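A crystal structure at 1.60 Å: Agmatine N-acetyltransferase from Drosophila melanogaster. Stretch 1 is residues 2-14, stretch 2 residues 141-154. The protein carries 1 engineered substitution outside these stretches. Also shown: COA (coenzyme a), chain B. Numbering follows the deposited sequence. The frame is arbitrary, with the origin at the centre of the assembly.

Stretch 1 (2-14) AKPIADDIVVRQV
Stretch 2 (141-154) NLGGRLMETVAQRG

The first stretch is a β-hairpin laid across one side of a helix. Its two arms are antiparallel: Lys3 and Val11 exchange backbone hydrogen bonds, N of Lys3 to O of Val11 at 2.9 Å and N of Val11 to O of Lys3 at 2.8 Å, and N of Ile5 reaches O of Ile9 at 2.8 Å. A loop joins the arms. Ala6 takes a positive phi (26/-128), and within the turn N of Asp8 makes a very short bond, 2.4 Å, to OD1 of Asp7.

Residues 142-154 form a regular α-helix with phi/psi near -63/-41 and i to i+4 backbone bonds, starting with N of Arg145 to O of Asn141 at 3.0 Å. Strand 10-13 runs broadly with this helix, their N-to-C directions 40° apart (signed crossing angle -40°) and their axes 10.3 Å apart at closest. The register is set by Val11 beside Leu146, CA to CA 7.6 Å, and Ile5 beside Arg145, CA to CA 8.2 Å.

Side chains alternate along this arm: the CA-to-CB bonds of Ile9 and Val11 point toward the helix, that of Arg12 away. Near the start of the helix, Leu142 (m, t) leaves its backbone sideways but brings its forked end to the hairpin. Ile5 (p, t) and Ile9 (m, t) close on that fork: CD2 of Leu142 is gripped by both isoleucines, 3.7 Å from CD1 of Ile5 and 4.0 Å from CD1 of Ile9, and CD1 of Leu142 also lies 4.0 Å from CD1 of Ile9. The long, branched aliphatic chains fill the space without polar groups to satisfy. CG2 of Ile5 also packs 3.9 Å from CD of Arg145 (m, chi2 -98°, p), whose aliphatic portion extends the apolar surface at a partly exposed border.

One turn further on, the compact Val11 (t) fits where the backbones are close. Its CG1 is 4.0 Å from CD2 of Leu146 (m, t) and also 4.0 Å from OG1 of Thr149, so one methyl touches both residues.

Thr149 (m) suits this position because its short side chain can serve two polar partners. Its hydroxyl donates to O of Arg145, OG1 to O 2.9 Å, inside the helix, and accepts from Lys3, NZ to OG1 2.6 Å. Lys3 (t, t, m, t) is long enough to span the gap from the outer arm, placing its ammonium at the hydroxyl while its methylenes remain near the partly exposed margin.

Beyond it, Gln13 (t, t) starts sideways, but its end approaches Arg153 (t, p, t). NE2 of Gln13 lies over one face of the guanidinium, 4.4 Å from NH2 of Arg153; this is a packing contact, and both atoms have hydrogen bonds elsewhere in the structure.

Gly143 keeps the helix start open for coenzyme A: its N makes a weak 3.1 Å bond to O5A of COA, and an ideal CB would lie only 2.4 Å from that oxygen.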

# COMPACT_ATOMS: atom_id res chain seq x y z
N ALA A 2 -0.58 20.17 9.58
CA ALA A 2 -1.43 20.38 8.42
C ALA A 2 -0.58 20.93 7.29
O ALA A 2 0.12 21.93 7.47
CB ALA A 2 -2.57 21.35 8.72
N LYS A 3 -0.65 20.29 6.13
CA LYS A 3 0.08 20.74 4.95
C LYS A 3 -0.92 21.14 3.88
O LYS A 3 -1.57 20.27 3.28
CB LYS A 3 1.01 19.63 4.44
CG LYS A 3 1.58 19.89 3.05
CD LYS A 3 1.94 18.59 2.35
CE LYS A 3 2.99 17.81 3.13
NZ LYS A 3 3.76 16.92 2.23
N PRO A 4 -1.11 22.44 3.62
CA PRO A 4 -2.04 22.84 2.56
C PRO A 4 -1.49 22.44 1.20
O PRO A 4 -0.29 22.57 0.93
CB PRO A 4 -2.11 24.37 2.71
CG PRO A 4 -1.58 24.66 4.08
CD PRO A 4 -0.57 23.59 4.35
N ILE A 5 -2.36 21.89 0.36
CA ILE A 5 -1.99 21.68 -1.03
C ILE A 5 -3.06 22.35 -1.89
O ILE A 5 -3.89 23.11 -1.38
CB ILE A 5 -1.84 20.18 -1.37
CG1 ILE A 5 -3.16 19.42 -1.19
CG2 ILE A 5 -0.76 19.53 -0.52
CD1 ILE A 5 -3.01 17.93 -1.47
N ALA A 6 -3.00 22.10 -3.20
CA ALA A 6 -4.01 22.45 -4.19
C ALA A 6 -4.91 23.63 -3.83
O ALA A 6 -4.43 24.71 -3.47
CB ALA A 6 -4.89 21.22 -4.45
N ASP A 7 -6.22 23.41 -3.91
CA ASP A 7 -7.21 24.46 -3.71
C ASP A 7 -7.68 24.49 -2.26
O ASP A 7 -7.12 25.22 -1.43
CB ASP A 7 -8.39 24.24 -4.66
CG ASP A 7 -8.86 22.80 -4.68
OD1 ASP A 7 -9.56 22.40 -3.72
OD2 ASP A 7 -8.52 22.07 -5.64
N ASP A 8 -8.73 23.72 -1.95
CA ASP A 8 -9.22 23.52 -0.59
C ASP A 8 -8.81 22.15 -0.05
O ASP A 8 -9.51 21.58 0.78
CB ASP A 8 -10.74 23.69 -0.54
CG ASP A 8 -11.31 23.65 0.88
OD1 ASP A 8 -11.27 24.69 1.57
OD2 ASP A 8 -11.83 22.58 1.31
N ILE A 9 -7.69 21.61 -0.50
CA ILE A 9 -7.25 20.29 -0.05
C ILE A 9 -6.07 20.46 0.89
O ILE A 9 -5.10 21.16 0.57
CB ILE A 9 -6.91 19.36 -1.22
CG1 ILE A 9 -8.14 19.17 -2.11
CG2 ILE A 9 -6.45 18.01 -0.69
CD1 ILE A 9 -7.84 18.47 -3.40
N VAL A 10 -6.16 19.83 2.06
CA VAL A 10 -5.14 19.88 3.09
C VAL A 10 -4.72 18.45 3.39
O VAL A 10 -5.58 17.57 3.48
CB VAL A 10 -5.65 20.55 4.38
CG1 VAL A 10 -4.50 20.77 5.37
CG2 VAL A 10 -6.37 21.85 4.07
N VAL A 11 -3.43 18.23 3.55
CA VAL A 11 -2.93 16.92 3.96
C VAL A 11 -2.73 16.92 5.47
O VAL A 11 -2.15 17.86 6.04
CB VAL A 11 -1.62 16.57 3.22
CG1 VAL A 11 -0.96 15.35 3.83
CG2 VAL A 11 -1.91 16.33 1.76
N ARG A 12 -3.25 15.89 6.13
CA ARG A 12 -3.15 15.75 7.58
C ARG A 12 -2.69 14.35 7.93
O ARG A 12 -2.90 13.40 7.18
CB ARG A 12 -4.49 16.01 8.29
CG ARG A 12 -5.16 17.32 7.93
CD ARG A 12 -4.57 18.47 8.72
NE ARG A 12 -4.72 18.30 10.17
CZ ARG A 12 -5.83 18.56 10.85
NH1 ARG A 12 -6.91 19.01 10.21
NH2 ARG A 12 -5.88 18.38 12.16
N GLN A 13 -2.09 14.23 9.11
CA GLN A 13 -1.75 12.93 9.65
C GLN A 13 -3.00 12.31 10.27
O GLN A 13 -3.77 12.98 10.96
CB GLN A 13 -0.65 13.07 10.70
CG GLN A 13 -0.12 11.78 11.27
CD GLN A 13 0.90 12.05 12.35
OE1 GLN A 13 0.56 12.47 13.46
NE2 GLN A 13 2.17 11.86 12.03
N VAL A 14 -3.19 11.01 10.02
CA VAL A 14 -4.29 10.29 10.66
C VAL A 14 -3.96 10.09 12.13
O VAL A 14 -2.90 9.55 12.48
CB VAL A 14 -4.52 8.94 9.96
CG1 VAL A 14 -5.68 8.20 10.63
CG2 VAL A 14 -4.79 9.14 8.49
N ASN A 141 -2.76 14.68 -9.13
CA ASN A 141 -1.52 14.38 -8.41
C ASN A 141 -1.72 14.35 -6.89
O ASN A 141 -0.80 14.63 -6.12
CB ASN A 141 -0.40 15.36 -8.78
CG ASN A 141 0.97 14.88 -8.33
OD1 ASN A 141 1.41 13.79 -8.69
ND2 ASN A 141 1.64 15.69 -7.52
N LEU A 142 -2.92 14.00 -6.41
CA LEU A 142 -3.07 13.78 -4.98
C LEU A 142 -2.29 12.55 -4.53
O LEU A 142 -1.73 12.52 -3.43
CB LEU A 142 -4.54 13.65 -4.60
CG LEU A 142 -5.41 14.90 -4.71
CD1 LEU A 142 -6.71 14.67 -3.97
CD2 LEU A 142 -4.67 16.10 -4.17
N GLY A 143 -2.27 11.51 -5.36
CA GLY A 143 -1.47 10.35 -5.01
C GLY A 143 -0.00 10.71 -4.85
O GLY A 143 0.64 10.34 -3.86
N GLY A 144 0.53 11.47 -5.80
CA GLY A 144 1.93 11.86 -5.71
C GLY A 144 2.21 12.74 -4.51
O GLY A 144 3.25 12.62 -3.86
N ARG A 145 1.28 13.65 -4.19
CA ARG A 145 1.48 14.50 -3.02
C ARG A 145 1.53 13.68 -1.74
O ARG A 145 2.38 13.93 -0.88
CB ARG A 145 0.38 15.56 -2.95
CG ARG A 145 0.48 16.61 -4.04
CD ARG A 145 1.17 17.86 -3.53
NE ARG A 145 2.45 17.52 -2.92
CZ ARG A 145 3.63 17.76 -3.48
NH1 ARG A 145 3.69 18.36 -4.66
NH2 ARG A 145 4.74 17.40 -2.86
N LEU A 146 0.65 12.68 -1.61
CA LEU A 146 0.69 11.83 -0.42
C LEU A 146 1.96 10.99 -0.37
O LEU A 146 2.55 10.83 0.70
CB LEU A 146 -0.56 10.94 -0.37
CG LEU A 146 -1.84 11.72 -0.06
CD1 LEU A 146 -3.04 10.81 -0.17
CD2 LEU A 146 -1.76 12.31 1.32
N MET A 147 2.40 10.44 -1.52
CA MET A 147 3.67 9.70 -1.53
C MET A 147 4.85 10.60 -1.15
O MET A 147 5.76 10.16 -0.44
CB MET A 147 3.90 9.07 -2.91
CG MET A 147 2.89 7.98 -3.26
SD MET A 147 3.00 6.53 -2.21
CE MET A 147 4.58 5.82 -2.71
N GLU A 148 4.85 11.85 -1.60
CA GLU A 148 5.91 12.76 -1.19
C GLU A 148 5.85 13.02 0.31
O GLU A 148 6.89 13.13 0.98
CB GLU A 148 5.82 14.07 -1.97
CG GLU A 148 6.13 13.88 -3.46
CD GLU A 148 7.62 13.91 -3.75
OE1 GLU A 148 8.42 13.91 -2.79
OE2 GLU A 148 8.00 13.93 -4.95
N THR A 149 4.64 13.12 0.87
CA THR A 149 4.51 13.31 2.31
C THR A 149 5.09 12.13 3.07
O THR A 149 5.77 12.30 4.09
CB THR A 149 3.03 13.51 2.67
OG1 THR A 149 2.53 14.62 1.93
CG2 THR A 149 2.86 13.77 4.17
N VAL A 150 4.84 10.91 2.57
CA VAL A 150 5.41 9.72 3.19
C VAL A 150 6.93 9.75 3.11
O VAL A 150 7.62 9.41 4.07
CB VAL A 150 4.83 8.45 2.54
CG1 VAL A 150 5.61 7.21 3.00
CG2 VAL A 150 3.35 8.35 2.88
N ALA A 151 7.47 10.12 1.94
CA ALA A 151 8.93 10.16 1.81
C ALA A 151 9.55 11.11 2.83
O ALA A 151 10.60 10.81 3.39
CB ALA A 151 9.33 10.58 0.39
N GLN A 152 8.93 12.27 3.05
CA GLN A 152 9.49 13.21 4.02
C GLN A 152 9.39 12.67 5.43
O GLN A 152 10.31 12.84 6.24
CB GLN A 152 8.79 14.57 3.93
CG GLN A 152 9.41 15.61 4.87
CD GLN A 152 10.87 15.87 4.55
OE1 GLN A 152 11.22 16.17 3.41
NE2 GLN A 152 11.74 15.76 5.56
N ARG A 153 8.29 12.00 5.74
CA ARG A 153 8.16 11.36 7.04
C ARG A 153 9.22 10.28 7.22
O ARG A 153 9.79 10.12 8.31
CB ARG A 153 6.75 10.78 7.19
CG ARG A 153 6.50 9.93 8.41
CD ARG A 153 6.62 10.73 9.69
NE ARG A 153 6.09 9.97 10.82
CZ ARG A 153 6.33 10.26 12.09
NH1 ARG A 153 7.09 11.30 12.40
NH2 ARG A 153 5.80 9.51 13.06
N GLY A 154 9.50 9.54 6.14
CA GLY A 154 10.57 8.56 6.20
C GLY A 154 11.92 9.19 6.46
O GLY A 154 12.71 8.67 7.26
N1A COA B . -8.48 4.49 -13.50
C2A COA B . -8.37 5.13 -14.70
N3A COA B . -7.50 6.18 -14.86
C4A COA B . -6.74 6.58 -13.83
C5A COA B . -6.84 5.95 -12.65
C6A COA B . -7.72 4.90 -12.50
N6A COA B . -8.18 3.92 -11.43
N7A COA B . -5.99 6.52 -11.76
C8A COA B . -5.35 7.52 -12.38
N9A COA B . -5.79 7.54 -13.65
C1B COA B . -5.56 8.33 -14.71
C2B COA B . -5.94 9.77 -14.28
O2B COA B . -7.40 10.03 -14.43
C3B COA B . -5.15 10.58 -15.01
O3B COA B . -5.53 10.70 -16.41
P3B COA B . -6.51 11.89 -17.01
O7A COA B . -6.35 13.16 -16.20
O8A COA B . -6.22 12.10 -18.50
O9A COA B . -7.93 11.36 -16.86
C4B COA B . -3.74 9.78 -15.09
O4B COA B . -4.02 8.49 -14.96
C5B COA B . -2.75 10.26 -14.05
O5B COA B . -3.46 10.42 -12.83
P1A COA B . -2.65 10.45 -11.36
O1A COA B . -1.22 9.92 -11.46
O2A COA B . -2.74 11.85 -10.77
O3A COA B . -3.49 9.38 -10.44
P2A COA B . -4.06 9.62 -8.92
O4A COA B . -5.18 10.63 -8.94
O5A COA B . -2.93 9.99 -8.00
O6A COA B . -4.67 8.12 -8.60
CBP COA B . -4.40 6.01 -7.71
CCP COA B . -3.80 7.04 -8.63
CDP COA B . -4.25 6.54 -6.24
CEP COA B . -3.65 4.67 -7.85
CAP COA B . -5.86 5.79 -8.11
OAP COA B . -5.89 5.18 -9.37
C9P COA B . -6.65 4.90 -7.13
O9P COA B . -7.06 5.30 -6.08
N8P COA B . -6.94 3.54 -7.54
C7P COA B . -7.75 2.63 -6.71
C6P COA B . -6.97 1.99 -5.48
C5P COA B . -5.68 1.45 -6.03
O5P COA B . -5.65 0.67 -6.94
N4P COA B . -4.44 1.93 -5.35
C3P COA B . -3.09 1.57 -5.76
C2P COA B . -2.77 0.09 -5.52
S1P COA B . -0.99 0.07 -5.90